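Local coordinates for FERM, ARHGEF and pleckstrin domain-containing protein 2 (Mus musculus, PDB 6D2K) that activates RAC1 as a guanine nucleotide exchange factor and takes part in class 3 semaphorin responses and actin remodelling, here represented by its FERM domain, at residues 193-198 / 216-221; 197-202 / 207-212; 227-232 / 244-249; 235-240 / 276-281. All coordinates share one frame; numbering follows the deposited sequence.

How the contacts relate
All four contacts involve the C-terminal PH-like part of the FERM domain: an antiparallel sheet of seven strands, curled into a sandwich, with helix 267-284 packed against it. Contact 1 sets the loop leading in from the helical central part onto strand 216-221. Contact 2, its centre about 7 Å from that of contact 1, is the first hairpin, and the two share Phe197 and His198. Contacts 3 and 4, centres about 9 Å apart, lie further along the chain and interleave: contact 3 joins two strands that are not neighbours in the sheet, whereas contact 4 sets outer strand 236-240 on the helix. Together they run from the loop that leads into this domain, through the sheet, to its helix 267-284.

Contact 1. Residues 193-198 / 216-221; sequences YGIRFH and GVLVFQ
Phe197 and Ile195 reach from the loop that enters the PH-like sandwich of the FERM domain and settle on Phe220 and Leu218, two side chains on the same side of strand 216-221. The aromatic part is Phe197 against Phe220. CE1 of Phe197 stands over one face of the Phe220 ring, toward its rim, and comes 3.6 Å from Phe220 CG; the planes are inclined at 51° with centroids 5.0 Å apart. The aliphatic part hangs on Ile195, whose CG1 is anti to its carbonyl carbon (chi1 -63°) and carries CD1 to 3.6 Å from Leu218 CD1 and 4.3 Å from Phe220 CZ. Cutting Phe220 back to an alanine is likely to leave the Phe197 ring without its support and open a gap beside the Ile195 methyl. The polar part lies on Arg196, which takes no part in the packing on strand 216-221: its NH2 forms a salt bridge with Asp111 of helix 98-113, and its NH1 donates to Ile195 O at 3.1 Å, from above the carbonyl plane.

Contact 2. Residues 197-202 / 207-212; sequences FHMASD and KINLAV
The Asn209 side chain lies over one face of the Phe197 ring, amide and ring planes only 7° apart. Asn209 CB makes a CH-pi contact, 3.7 Å from the Phe197 ring centroid, while ND2 sits 3.4 Å from Phe197 CD2 and gives its hydrogen bond to Gly222 O, which helps hold the amide flat. The His198 ring instead offers an edge: its CD2 is 3.5 Å from Leu210 O, which lies in the ring plane. The backbone that carries them is an antiparallel hairpin. His198 and Leu210 exchange two backbone hydrogen bonds, as do Ala200 and Ile208, where Ile208 N to Ala200 O is nearly straight (171°). On the face these four share, Ile208 turns CG1 between its backbone N and carbonyl carbon (chi1 53°), and CD1 reaches to 3.6 Å from Ala200 CB. Within the sheet, strand 259-264 flanks strand 198-201 and strand 216-221 flanks strand 207-213, while Phe273 of helix 267-284 meets both the His198 ring and Leu210.

Contact 3. Residues 227-232 / 244-249; sequences NTFNWS and FLIKLH
Phe229 holds CG anti to its carbonyl carbon (chi1 -55°), and Ile246 sets CG1 the same way, which carries the ring and the CD1 methyl toward each other between two strands. Leu248 is less relaxed: its chi1 of -126° falls away from any staggered position, and the residue also touches a crystal neighbour, so the lattice may influence this arrangement. The two aliphatic side chains meet different ring atoms. Ile246 CD1 is 3.7 Å from Phe229 CD2 and 4.0 Å from Phe229 CE2. Leu248 CD2 presses closer, 3.4 Å from Phe229 CD1, while its CD1 comes within 4.1 Å of Phe229 CB. Both side chains cross that of Phe229 at about a right angle. The setting is the PH-like sandwich: strand 224-230 is an outer strand of the sheet, strand 243-247 sits near its other end, and the curl of the sheet brings their side chains together across the sandwich. Leu260 touches both Phe229 and Leu248, and Val217 touches Ile246. With a serine in place of Phe229, the Ile246 and Leu248 methyls would probably lose the ring they pack on. Further along, the His249 ring comes only loosely near, its CE1 4.2 Å from Ser232 O.

Contact 4. Residues 235-240 / 276-281; sequences RKLSFK and ICVEYH
Leu237 faces Val278 with their CA atoms 7.2 Å apart, strand 236-240 passing beside a turn of helix 267-284, just after a classic beta bulge in which Arg235 and Lys236 both face Lys247. One methyl carries the contact. Leu237 has CG anti to its carbonyl carbon, and with chi2 at 177° CD1 extends to the far end of the side chain, where it meets the helix. There Leu237 CD1 lies 3.5 Å from Cys277 CB, tighter than usual for two carbons, and 4.1 Å from Cys277 C. Val278 completes the landing site more loosely: Leu237 CD1 is 4.2 Å from Val278 N and 4.5 Å from Val278 CG2. The helix backbone keeps its own bonds here, His281 N donating to Cys277 O at 3.0 Å. Leu237 also packs on Phe244 and Ile246 of the neighbouring strand and on Trp231, while Val212 touches Cys277 from strand 207-213. The strand is tied to the helix by a polar link as well, from Trp274 NE1 to Leu237 O. Between the two segments themselves the chemistry is purely apolar: the fit depends on the shape and closeness of the Leu237 methyl against Cys277, with no directional bond to set its rotation.

Contact 1. Residues 193-198 / 216-221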
loop_
_atom_site.group_PDB
_atom_site.type_symbol
_atom_site.label_atom_id
_atom_site.label_comp_id
_atom_site.label_asym_id
_atom_site.label_seq_id
_atom_site.Cartn_x
_atom_site.Cartn_y
_atom_site.Cartn_z
ATOM N N TYR A 193 0.831 7.120 6.760
ATOM C CA TYR A 193 -0.088 5.979 6.696
ATOM C C TYR A 193 -0.722 5.873 5.310
ATOM O O TYR A 193 -1.370 6.810 4.846
ATOM C CB TYR A 193 -1.166 6.094 7.786
ATOM C CG TYR A 193 -2.340 5.136 7.640
ATOM C CD1 TYR A 193 -2.203 3.790 7.934
ATOM C CD2 TYR A 193 -3.576 5.585 7.204
ATOM C CE1 TYR A 193 -3.265 2.921 7.803
ATOM C CE2 TYR A 193 -4.643 4.726 7.064
ATOM C CZ TYR A 193 -4.482 3.389 7.358
ATOM O OH TYR A 193 -5.531 2.507 7.215
ATOM N N GLY A 194 -0.507 4.732 4.663
ATOM C CA GLY A 194 -1.047 4.455 3.336
ATOM C C GLY A 194 -0.438 5.257 2.194
ATOM O O GLY A 194 -0.939 5.192 1.067
ATOM N N ILE A 195 0.640 5.994 2.456
ATOM C CA ILE A 195 1.168 6.916 1.441
ATOM C C ILE A 195 2.172 6.238 0.508
ATOM O O ILE A 195 3.066 5.516 0.959
ATOM C CB ILE A 195 1.832 8.148 2.082
ATOM C CG1 ILE A 195 0.806 8.959 2.877
ATOM C CG2 ILE A 195 2.501 9.032 1.010
ATOM C CD1 ILE A 195 -0.220 9.670 2.002
ATOM N N ARG A 196 2.013 6.470 -0.798
ATOM C CA ARG A 196 2.998 6.077 -1.801
ATOM C C ARG A 196 3.240 7.299 -2.677
ATOM O O ARG A 196 2.286 7.902 -3.186
ATOM C CB ARG A 196 2.483 4.908 -2.652
ATOM C CG ARG A 196 2.415 3.571 -1.918
ATOM C CD ARG A 196 1.081 3.374 -1.188
ATOM N NE ARG A 196 0.981 2.034 -0.599
ATOM C CZ ARG A 196 1.477 1.691 0.587
ATOM N NH1 ARG A 196 2.121 2.574 1.339
ATOM N NH2 ARG A 196 1.339 0.449 1.014
ATOM N N PHE A 197 4.504 7.692 -2.799
ATOM C CA PHE A 197 4.873 8.880 -3.566
ATOM C C PHE A 197 4.966 8.607 -5.059
ATOM O O PHE A 197 5.437 7.546 -5.485
ATOM C CB PHE A 197 6.232 9.390 -3.095
ATOM C CG PHE A 197 6.193 10.116 -1.776
ATOM C CD1 PHE A 197 4.998 10.517 -1.217
ATOM C CD2 PHE A 197 7.370 10.443 -1.129
ATOM C CE1 PHE A 197 4.974 11.215 -0.016
ATOM C CE2 PHE A 197 7.348 11.140 0.073
ATOM C CZ PHE A 197 6.151 11.518 0.623
ATOM N N HIS A 198 4.544 9.594 -5.836
ATOM C CA HIS A 198 4.723 9.595 -7.277
ATOM C C HIS A 198 5.406 10.913 -7.606
ATOM O O HIS A 198 4.829 11.979 -7.416
ATOM C CB HIS A 198 3.364 9.511 -7.989
ATOM C CG HIS A 198 2.539 8.325 -7.585
ATOM N ND1 HIS A 198 2.231 7.299 -8.456
ATOM C CD2 HIS A 198 1.946 8.010 -6.407
ATOM C CE1 HIS A 198 1.501 6.396 -7.824
ATOM N NE2 HIS A 198 1.308 6.807 -6.584
ATOM N N GLY A 216 -8.225 12.859 -0.218
ATOM C CA GLY A 216 -8.068 13.564 -1.479
ATOM C C GLY A 216 -6.689 13.385 -2.087
ATOM O O GLY A 216 -5.948 12.460 -1.739
ATOM N N VAL A 217 -6.353 14.269 -3.024
ATOM C CA VAL A 217 -5.055 14.238 -3.658
ATOM C C VAL A 217 -4.100 15.108 -2.874
ATOM O O VAL A 217 -4.444 16.220 -2.457
ATOM C CB VAL A 217 -5.149 14.685 -5.123
ATOM C CG1 VAL A 217 -3.768 14.669 -5.788
ATOM C CG2 VAL A 217 -6.106 13.759 -5.846
ATOM N N LEU A 218 -2.901 14.585 -2.661
ATOM C CA LEU A 218 -1.958 15.190 -1.743
ATOM C C LEU A 218 -0.676 15.613 -2.435
ATOM O O LEU A 218 -0.223 14.963 -3.378
ATOM C CB LEU A 218 -1.629 14.206 -0.607
ATOM C CG LEU A 218 -2.793 13.492 0.085
ATOM C CD1 LEU A 218 -2.235 12.526 1.130
ATOM C CD2 LEU A 218 -3.726 14.467 0.766
ATOM N N VAL A 219 -0.090 16.708 -1.954
ATOM C CA VAL A 219 1.200 17.168 -2.445
ATOM C C VAL A 219 2.198 17.266 -1.300
ATOM O O VAL A 219 1.932 17.922 -0.287
ATOM C CB VAL A 219 1.102 18.549 -3.142
ATOM C CG1 VAL A 219 2.483 19.000 -3.618
ATOM C CG2 VAL A 219 0.147 18.471 -4.307
ATOM N N PHE A 220 3.336 16.601 -1.466
ATOM C CA PHE A 220 4.438 16.676 -0.518
ATOM C C PHE A 220 5.622 17.341 -1.211
ATOM O O PHE A 220 5.856 17.127 -2.394
ATOM C CB PHE A 220 4.857 15.274 -0.077
ATOM C CG PHE A 220 3.870 14.589 0.816
ATOM C CD1 PHE A 220 4.140 14.436 2.169
ATOM C CD2 PHE A 220 2.693 14.066 0.313
ATOM C CE1 PHE A 220 3.249 13.788 3.002
ATOM C CE2 PHE A 220 1.796 13.418 1.134
ATOM C CZ PHE A 220 2.075 13.279 2.493
ATOM N N GLN A 221 6.354 18.171 -0.482
ATOM C CA GLN A 221 7.636 18.644 -0.965
ATOM C C GLN A 221 8.654 17.891 -0.140
ATOM O O GLN A 221 8.665 17.996 1.088
ATOM C CB GLN A 221 7.783 20.155 -0.788
ATOM C CG GLN A 221 9.038 20.718 -1.436
ATOM C CD GLN A 221 8.983 22.221 -1.605
ATOM O OE1 GLN A 221 9.941 22.843 -2.070
ATOM N NE2 GLN A 221 7.855 22.816 -1.236
#

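Contact 2. Residues 197-202 / 207-212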
loop_
_atom_site.group_PDB
_atom_site.type_symbol
_atom_site.label_atom_id
_atom_site.label_comp_id
_atom_site.label_asym_id
_atom_site.label_seq_id
_atom_site.Cartn_x
_atom_site.Cartn_y
_atom_site.Cartn_z
ATOM N N PHE A 197 4.504 7.692 -2.799
ATOM C CA PHE A 197 4.873 8.880 -3.566
ATOM C C PHE A 197 4.966 8.607 -5.059
ATOM O O PHE A 197 5.437 7.546 -5.485
ATOM C CB PHE A 197 6.232 9.390 -3.095
ATOM C CG PHE A 197 6.193 10.116 -1.776
ATOM C CD1 PHE A 197 4.998 10.517 -1.217
ATOM C CD2 PHE A 197 7.370 10.443 -1.129
ATOM C CE1 PHE A 197 4.974 11.215 -0.016
ATOM C CE2 PHE A 197 7.348 11.140 0.073
ATOM C CZ PHE A 197 6.151 11.518 0.623
ATOM N N HIS A 198 4.544 9.594 -5.836
ATOM C CA HIS A 198 4.723 9.595 -7.277
ATOM C C HIS A 198 5.406 10.913 -7.606
ATOM O O HIS A 198 4.829 11.979 -7.416
ATOM C CB HIS A 198 3.364 9.511 -7.989
ATOM C CG HIS A 198 2.539 8.325 -7.585
ATOM N ND1 HIS A 198 2.231 7.299 -8.456
ATOM C CD2 HIS A 198 1.946 8.010 -6.407
ATOM C CE1 HIS A 198 1.501 6.396 -7.824
ATOM N NE2 HIS A 198 1.308 6.807 -6.584
ATOM N N MET A 199 6.634 10.838 -8.102
ATOM C CA MET A 199 7.435 12.037 -8.309
ATOM C C MET A 199 6.880 12.918 -9.432
ATOM O O MET A 199 6.465 12.423 -10.482
ATOM C CB MET A 199 8.897 11.669 -8.588
ATOM C CG MET A 199 9.623 11.089 -7.372
ATOM S SD MET A 199 11.337 10.688 -7.755
ATOM C CE MET A 199 11.112 9.455 -9.032
ATOM N N ALA A 200 6.882 14.226 -9.211
ATOM C CA ALA A 200 6.353 15.145 -10.197
ATOM C C ALA A 200 6.964 16.527 -10.040
ATOM O O ALA A 200 7.754 16.765 -9.136
ATOM C CB ALA A 200 4.835 15.218 -10.076
ATOM N N SER A 201 6.608 17.439 -10.939
ATOM C CA SER A 201 6.992 18.834 -10.774
ATOM C C SER A 201 5.766 19.712 -10.980
ATOM O O SER A 201 4.865 19.356 -11.745
ATOM C CB SER A 201 8.106 19.205 -11.752
ATOM O OG SER A 201 7.706 18.974 -13.087
ATOM N N ASP A 202 5.704 20.838 -10.273
ATOM C CA ASP A 202 4.566 21.753 -10.426
ATOM C C ASP A 202 4.820 22.837 -11.471
ATOM O O ASP A 202 5.845 22.823 -12.146
ATOM C CB ASP A 202 4.151 22.373 -9.086
ATOM C CG ASP A 202 5.178 23.355 -8.542
ATOM O OD1 ASP A 202 5.008 23.795 -7.385
ATOM O OD2 ASP A 202 6.145 23.689 -9.263
ATOM N N LYS A 207 10.240 20.313 -7.676
ATOM C CA LYS A 207 10.063 18.871 -7.537
ATOM C C LYS A 207 9.221 18.556 -6.300
ATOM O O LYS A 207 9.541 18.985 -5.181
ATOM C CB LYS A 207 11.413 18.153 -7.470
ATOM C CG LYS A 207 12.274 18.313 -8.714
ATOM C CD LYS A 207 11.567 17.786 -9.956
ATOM C CE LYS A 207 12.478 17.819 -11.181
ATOM N NZ LYS A 207 11.833 17.214 -12.384
ATOM N N ILE A 208 8.129 17.823 -6.511
ATOM C CA ILE A 208 7.232 17.445 -5.420
ATOM C C ILE A 208 6.879 15.964 -5.493
ATOM O O ILE A 208 7.209 15.287 -6.460
ATOM C CB ILE A 208 5.935 18.305 -5.417
ATOM C CG1 ILE A 208 5.237 18.275 -6.783
ATOM C CG2 ILE A 208 6.248 19.743 -5.046
ATOM C CD1 ILE A 208 4.349 17.075 -6.997
ATOM N N ASN A 209 6.230 15.468 -4.448
ATOM C CA ASN A 209 5.738 14.101 -4.434
ATOM C C ASN A 209 4.224 14.131 -4.374
ATOM O O ASN A 209 3.645 14.722 -3.460
ATOM C CB ASN A 209 6.301 13.339 -3.231
ATOM C CG ASN A 209 7.783 13.045 -3.374
ATOM O OD1 ASN A 209 8.229 12.505 -4.386
ATOM N ND2 ASN A 209 8.556 13.409 -2.363
ATOM N N LEU A 210 3.582 13.514 -5.359
ATOM C CA LEU A 210 2.130 13.369 -5.363
ATOM C C LEU A 210 1.719 12.093 -4.641
ATOM O O LEU A 210 2.420 11.069 -4.678
ATOM C CB LEU A 210 1.578 13.338 -6.792
ATOM C CG LEU A 210 1.689 14.645 -7.566
ATOM C CD1 LEU A 210 1.239 14.438 -9.004
ATOM C CD2 LEU A 210 0.848 15.732 -6.916
ATOM N N ALA A 211 0.577 12.164 -3.972
ATOM C CA ALA A 211 0.008 10.976 -3.337
ATOM C C ALA A 211 -1.499 11.095 -3.307
ATOM O O ALA A 211 -2.062 12.136 -3.635
ATOM C CB ALA A 211 0.573 10.782 -1.923
ATOM N N VAL A 212 -2.166 10.016 -2.921
ATOM C CA VAL A 212 -3.617 10.058 -2.801
ATOM C C VAL A 212 -4.053 9.295 -1.555
ATOM O O VAL A 212 -3.413 8.317 -1.145
ATOM C CB VAL A 212 -4.318 9.532 -4.083
ATOM C CG1 VAL A 212 -4.053 8.058 -4.272
ATOM C CG2 VAL A 212 -5.818 9.832 -4.036
#

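Contact 3. Residues 227-232 / 244-249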
loop_
_atom_site.group_PDB
_atom_site.type_symbol
_atom_site.label_atom_id
_atom_site.label_comp_id
_atom_site.label_asym_id
_atom_site.label_seq_id
_atom_site.Cartn_x
_atom_site.Cartn_y
_atom_site.Cartn_z
ATOM N N ASN A 227 0.074 20.375 0.511
ATOM C CA ASN A 227 -1.306 20.591 0.054
ATOM C C ASN A 227 -2.180 19.353 0.204
ATOM O O ASN A 227 -1.722 18.223 0.010
ATOM C CB ASN A 227 -1.366 21.007 -1.422
ATOM C CG ASN A 227 -0.648 22.307 -1.710
ATOM O OD1 ASN A 227 0.556 22.320 -1.966
ATOM N ND2 ASN A 227 -1.395 23.411 -1.707
ATOM N N THR A 228 -3.444 19.579 0.523
ATOM C CA THR A 228 -4.443 18.532 0.475
ATOM C C THR A 228 -5.591 19.043 -0.382
ATOM O O THR A 228 -6.245 20.030 -0.042
ATOM C CB THR A 228 -4.973 18.156 1.886
ATOM O OG1 THR A 228 -3.921 17.588 2.673
ATOM C CG2 THR A 228 -6.092 17.146 1.771
ATOM N N PHE A 229 -5.816 18.400 -1.517
ATOM C CA PHE A 229 -6.946 18.743 -2.360
ATOM C C PHE A 229 -8.065 17.780 -2.000
ATOM O O PHE A 229 -8.182 16.700 -2.570
ATOM C CB PHE A 229 -6.565 18.674 -3.844
ATOM C CG PHE A 229 -5.369 19.519 -4.191
ATOM C CD1 PHE A 229 -5.348 20.865 -3.874
ATOM C CD2 PHE A 229 -4.261 18.966 -4.812
ATOM C CE1 PHE A 229 -4.243 21.641 -4.168
ATOM C CE2 PHE A 229 -3.158 19.733 -5.109
ATOM C CZ PHE A 229 -3.150 21.075 -4.791
ATOM N N ASN A 230 -8.880 18.185 -1.032
ATOM C CA ASN A 230 -9.958 17.343 -0.538
ATOM C C ASN A 230 -10.926 16.966 -1.637
ATOM O O ASN A 230 -11.210 17.768 -2.528
ATOM C CB ASN A 230 -10.724 18.051 0.582
ATOM C CG ASN A 230 -9.815 18.570 1.670
ATOM O OD1 ASN A 230 -9.271 19.671 1.566
ATOM N ND2 ASN A 230 -9.645 17.782 2.727
ATOM N N TRP A 231 -11.464 15.756 -1.566
ATOM C CA TRP A 231 -12.376 15.284 -2.605
ATOM C C TRP A 231 -13.548 16.219 -2.859
ATOM O O TRP A 231 -14.014 16.349 -3.990
ATOM C CB TRP A 231 -12.874 13.869 -2.288
ATOM C CG TRP A 231 -11.809 12.820 -2.354
ATOM C CD1 TRP A 231 -11.388 12.004 -1.336
ATOM C CD2 TRP A 231 -11.032 12.460 -3.498
ATOM N NE1 TRP A 231 -10.392 11.164 -1.779
ATOM C CE2 TRP A 231 -10.157 11.421 -3.104
ATOM C CE3 TRP A 231 -10.981 12.919 -4.816
ATOM C CZ2 TRP A 231 -9.251 10.836 -3.986
ATOM C CZ3 TRP A 231 -10.082 12.339 -5.685
ATOM C CH2 TRP A 231 -9.227 11.313 -5.269
ATOM N N SER A 232 -14.021 16.878 -1.807
ATOM C CA SER A 232 -15.164 17.767 -1.941
ATOM C C SER A 232 -14.868 18.938 -2.880
ATOM O O SER A 232 -15.788 19.531 -3.441
ATOM C CB SER A 232 -15.627 18.273 -0.568
ATOM O OG SER A 232 -14.631 19.069 0.049
ATOM N N PHE A 244 -0.606 15.603 -15.328
ATOM C CA PHE A 244 -1.738 15.256 -14.468
ATOM C C PHE A 244 -2.539 16.519 -14.151
ATOM O O PHE A 244 -1.971 17.510 -13.709
ATOM C CB PHE A 244 -1.222 14.616 -13.172
ATOM C CG PHE A 244 -2.301 14.274 -12.187
ATOM C CD1 PHE A 244 -3.241 13.294 -12.468
ATOM C CD2 PHE A 244 -2.362 14.925 -10.968
ATOM C CE1 PHE A 244 -4.221 12.974 -11.538
ATOM C CE2 PHE A 244 -3.343 14.621 -10.040
ATOM C CZ PHE A 244 -4.273 13.648 -10.330
ATOM N N LEU A 245 -3.848 16.485 -14.395
ATOM C CA LEU A 245 -4.690 17.680 -14.286
ATOM C C LEU A 245 -5.760 17.536 -13.206
ATOM O O LEU A 245 -6.552 16.602 -13.239
ATOM C CB LEU A 245 -5.369 17.978 -15.636
ATOM C CG LEU A 245 -4.509 18.505 -16.800
ATOM C CD1 LEU A 245 -3.460 17.500 -17.235
ATOM C CD2 LEU A 245 -5.394 18.871 -17.979
ATOM N N ILE A 246 -5.777 18.455 -12.245
ATOM C CA ILE A 246 -6.817 18.444 -11.224
ATOM C C ILE A 246 -7.704 19.662 -11.411
ATOM O O ILE A 246 -7.223 20.788 -11.292
ATOM C CB ILE A 246 -6.236 18.543 -9.808
ATOM C CG1 ILE A 246 -5.125 17.531 -9.583
ATOM C CG2 ILE A 246 -7.341 18.338 -8.780
ATOM C CD1 ILE A 246 -4.476 17.634 -8.214
ATOM N N LYS A 247 -8.983 19.441 -11.708
ATOM C CA LYS A 247 -9.932 20.567 -11.769
ATOM C C LYS A 247 -10.518 20.761 -10.375
ATOM O O LYS A 247 -11.034 19.806 -9.781
ATOM C CB LYS A 247 -11.031 20.297 -12.794
ATOM C CG LYS A 247 -11.944 21.491 -13.010
ATOM C CD LYS A 247 -13.037 21.167 -14.006
ATOM C CE LYS A 247 -14.167 22.179 -13.890
ATOM N NZ LYS A 247 -15.304 21.862 -14.796
ATOM N N LEU A 248 -10.424 21.992 -9.863
ATOM C CA LEU A 248 -10.589 22.312 -8.437
ATOM C C LEU A 248 -11.355 23.619 -8.266
ATOM O O LEU A 248 -11.734 24.238 -9.246
ATOM C CB LEU A 248 -9.199 22.520 -7.824
ATOM C CG LEU A 248 -8.739 21.756 -6.592
ATOM C CD1 LEU A 248 -9.049 20.280 -6.699
ATOM C CD2 LEU A 248 -7.248 21.990 -6.401
ATOM N N HIS A 249 -11.548 24.065 -7.026
ATOM C CA HIS A 249 -12.076 25.421 -6.806
ATOM C C HIS A 249 -11.116 26.431 -7.416
ATOM O O HIS A 249 -9.900 26.298 -7.254
ATOM C CB HIS A 249 -12.190 25.729 -5.315
ATOM C CG HIS A 249 -13.237 24.939 -4.604
ATOM N ND1 HIS A 249 -14.123 24.107 -5.257
ATOM C CD2 HIS A 249 -13.545 24.858 -3.287
ATOM C CE1 HIS A 249 -14.928 23.546 -4.371
ATOM N NE2 HIS A 249 -14.595 23.981 -3.170
#

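Contact 4. Residues 235-240 / 276-281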
loop_
_atom_site.group_PDB
_atom_site.type_symbol
_atom_site.label_atom_id
_atom_site.label_comp_id
_atom_site.label_asym_id
_atom_site.label_seq_id
_atom_site.Cartn_x
_atom_site.Cartn_y
_atom_site.Cartn_z
ATOM N N ARG A 235 -13.349 18.601 -8.845
ATOM C CA ARG A 235 -14.419 18.465 -9.820
ATOM C C ARG A 235 -14.107 17.404 -10.864
ATOM O O ARG A 235 -15.003 16.705 -11.327
ATOM C CB ARG A 235 -14.647 19.802 -10.525
ATOM C CG ARG A 235 -14.785 20.987 -9.574
ATOM C CD ARG A 235 -16.241 21.274 -9.264
ATOM N NE ARG A 235 -16.656 20.681 -7.998
ATOM C CZ ARG A 235 -16.554 21.296 -6.829
ATOM N NH1 ARG A 235 -16.053 22.520 -6.768
ATOM N NH2 ARG A 235 -16.955 20.688 -5.726
ATOM N N LYS A 236 -12.834 17.287 -11.241
ATOM C CA LYS A 236 -12.442 16.300 -12.245
ATOM C C LYS A 236 -10.951 16.008 -12.188
ATOM O O LYS A 236 -10.153 16.885 -11.878
ATOM C CB LYS A 236 -12.803 16.787 -13.657
ATOM C CG LYS A 236 -12.588 15.720 -14.723
ATOM C CD LYS A 236 -13.071 16.163 -16.098
ATOM C CE LYS A 236 -13.184 14.965 -17.038
ATOM N NZ LYS A 236 -13.555 15.360 -18.428
ATOM N N LEU A 237 -10.585 14.761 -12.464
ATOM C CA LEU A 237 -9.188 14.381 -12.626
ATOM C C LEU A 237 -8.994 13.912 -14.060
ATOM O O LEU A 237 -9.789 13.117 -14.570
ATOM C CB LEU A 237 -8.829 13.241 -11.667
ATOM C CG LEU A 237 -8.974 13.549 -10.183
ATOM C CD1 LEU A 237 -8.646 12.305 -9.386
ATOM C CD2 LEU A 237 -8.081 14.710 -9.763
ATOM N N SER A 238 -7.934 14.398 -14.693
ATOM C CA SER A 238 -7.608 14.048 -16.073
ATOM C C SER A 238 -6.112 13.863 -16.235
ATOM O O SER A 238 -5.337 14.278 -15.391
ATOM C CB SER A 238 -8.052 15.163 -17.030
ATOM O OG SER A 238 -9.433 15.385 -16.906
ATOM N N PHE A 239 -5.695 13.259 -17.340
ATOM C CA PHE A 239 -4.276 13.241 -17.651
ATOM C C PHE A 239 -4.091 13.364 -19.155
ATOM O O PHE A 239 -4.945 12.919 -19.924
ATOM C CB PHE A 239 -3.568 12.005 -17.073
ATOM C CG PHE A 239 -3.739 10.747 -17.887
ATOM C CD1 PHE A 239 -2.745 10.350 -18.777
ATOM C CD2 PHE A 239 -4.884 9.972 -17.772
ATOM C CE1 PHE A 239 -2.891 9.199 -19.530
ATOM C CE2 PHE A 239 -5.039 8.812 -18.529
ATOM C CZ PHE A 239 -4.030 8.426 -19.415
ATOM N N LYS A 240 -3.000 14.003 -19.556
ATOM C CA LYS A 240 -2.610 14.058 -20.959
ATOM C C LYS A 240 -1.112 13.868 -21.058
ATOM O O LYS A 240 -0.335 14.725 -20.623
ATOM C CB LYS A 240 -2.990 15.400 -21.581
ATOM C CG LYS A 240 -4.478 15.705 -21.519
ATOM C CD LYS A 240 -4.782 17.008 -22.262
ATOM C CE LYS A 240 -6.144 16.948 -22.933
ATOM N NZ LYS A 240 -7.249 16.702 -21.969
ATOM N N ILE A 276 -5.098 5.437 -9.978
ATOM C CA ILE A 276 -5.263 5.176 -8.545
ATOM C C ILE A 276 -6.055 6.299 -7.886
ATOM O O ILE A 276 -6.817 6.055 -6.942
ATOM C CB ILE A 276 -3.922 4.894 -7.815
ATOM C CG1 ILE A 276 -4.181 4.365 -6.385
ATOM C CG2 ILE A 276 -3.080 6.138 -7.727
ATOM C CD1 ILE A 276 -4.923 3.045 -6.335
ATOM N N CYS A 277 -5.910 7.526 -8.384
ATOM C CA CYS A 277 -6.715 8.627 -7.840
ATOM C C CYS A 277 -8.195 8.436 -8.138
ATOM O O CYS A 277 -9.040 8.602 -7.260
ATOM C CB CYS A 277 -6.273 9.981 -8.377
ATOM S SG CYS A 277 -4.707 10.575 -7.756
ATOM N N VAL A 278 -8.517 8.110 -9.383
ATOM C CA VAL A 278 -9.906 7.875 -9.736
ATOM C C VAL A 278 -10.475 6.721 -8.908
ATOM O O VAL A 278 -11.595 6.797 -8.404
ATOM C CB VAL A 278 -10.062 7.594 -11.231
ATOM C CG1 VAL A 278 -11.479 7.119 -11.523
ATOM C CG2 VAL A 278 -9.727 8.857 -12.026
ATOM N N GLU A 279 -9.700 5.655 -8.745
ATOM C CA GLU A 279 -10.164 4.530 -7.943
ATOM C C GLU A 279 -10.395 4.893 -6.469
ATOM O O GLU A 279 -11.376 4.446 -5.877
ATOM C CB GLU A 279 -9.231 3.333 -8.102
ATOM C CG GLU A 279 -9.312 2.735 -9.507
ATOM C CD GLU A 279 -8.391 1.556 -9.704
ATOM O OE1 GLU A 279 -7.496 1.343 -8.866
ATOM O OE2 GLU A 279 -8.563 0.848 -10.711
ATOM N N TYR A 280 -9.503 5.699 -5.892
ATOM C CA TYR A 280 -9.668 6.186 -4.520
ATOM C C TYR A 280 -10.930 7.020 -4.362
ATOM O O TYR A 280 -11.697 6.841 -3.398
ATOM C CB TYR A 280 -8.428 6.978 -4.066
ATOM C CG TYR A 280 -7.545 6.210 -3.105
ATOM C CD1 TYR A 280 -7.591 6.460 -1.742
ATOM C CD2 TYR A 280 -6.676 5.229 -3.560
ATOM C CE1 TYR A 280 -6.794 5.748 -0.846
ATOM C CE2 TYR A 280 -5.866 4.510 -2.664
ATOM C CZ TYR A 280 -5.933 4.786 -1.316
ATOM O OH TYR A 280 -5.134 4.078 -0.417
ATOM N N HIS A 281 -11.141 7.931 -5.299
ATOM C CA HIS A 281 -12.339 8.739 -5.249
ATOM C C HIS A 281 -13.582 7.857 -5.270
ATOM O O HIS A 281 -14.488 8.052 -4.467
ATOM C CB HIS A 281 -12.422 9.732 -6.402
ATOM C CG HIS A 281 -13.735 10.447 -6.432
ATOM N ND1 HIS A 281 -13.987 11.568 -5.670
ATOM C CD2 HIS A 281 -14.895 10.147 -7.058
ATOM C CE1 HIS A 281 -15.235 11.955 -5.864
ATOM N NE2 HIS A 281 -15.807 11.111 -6.705
#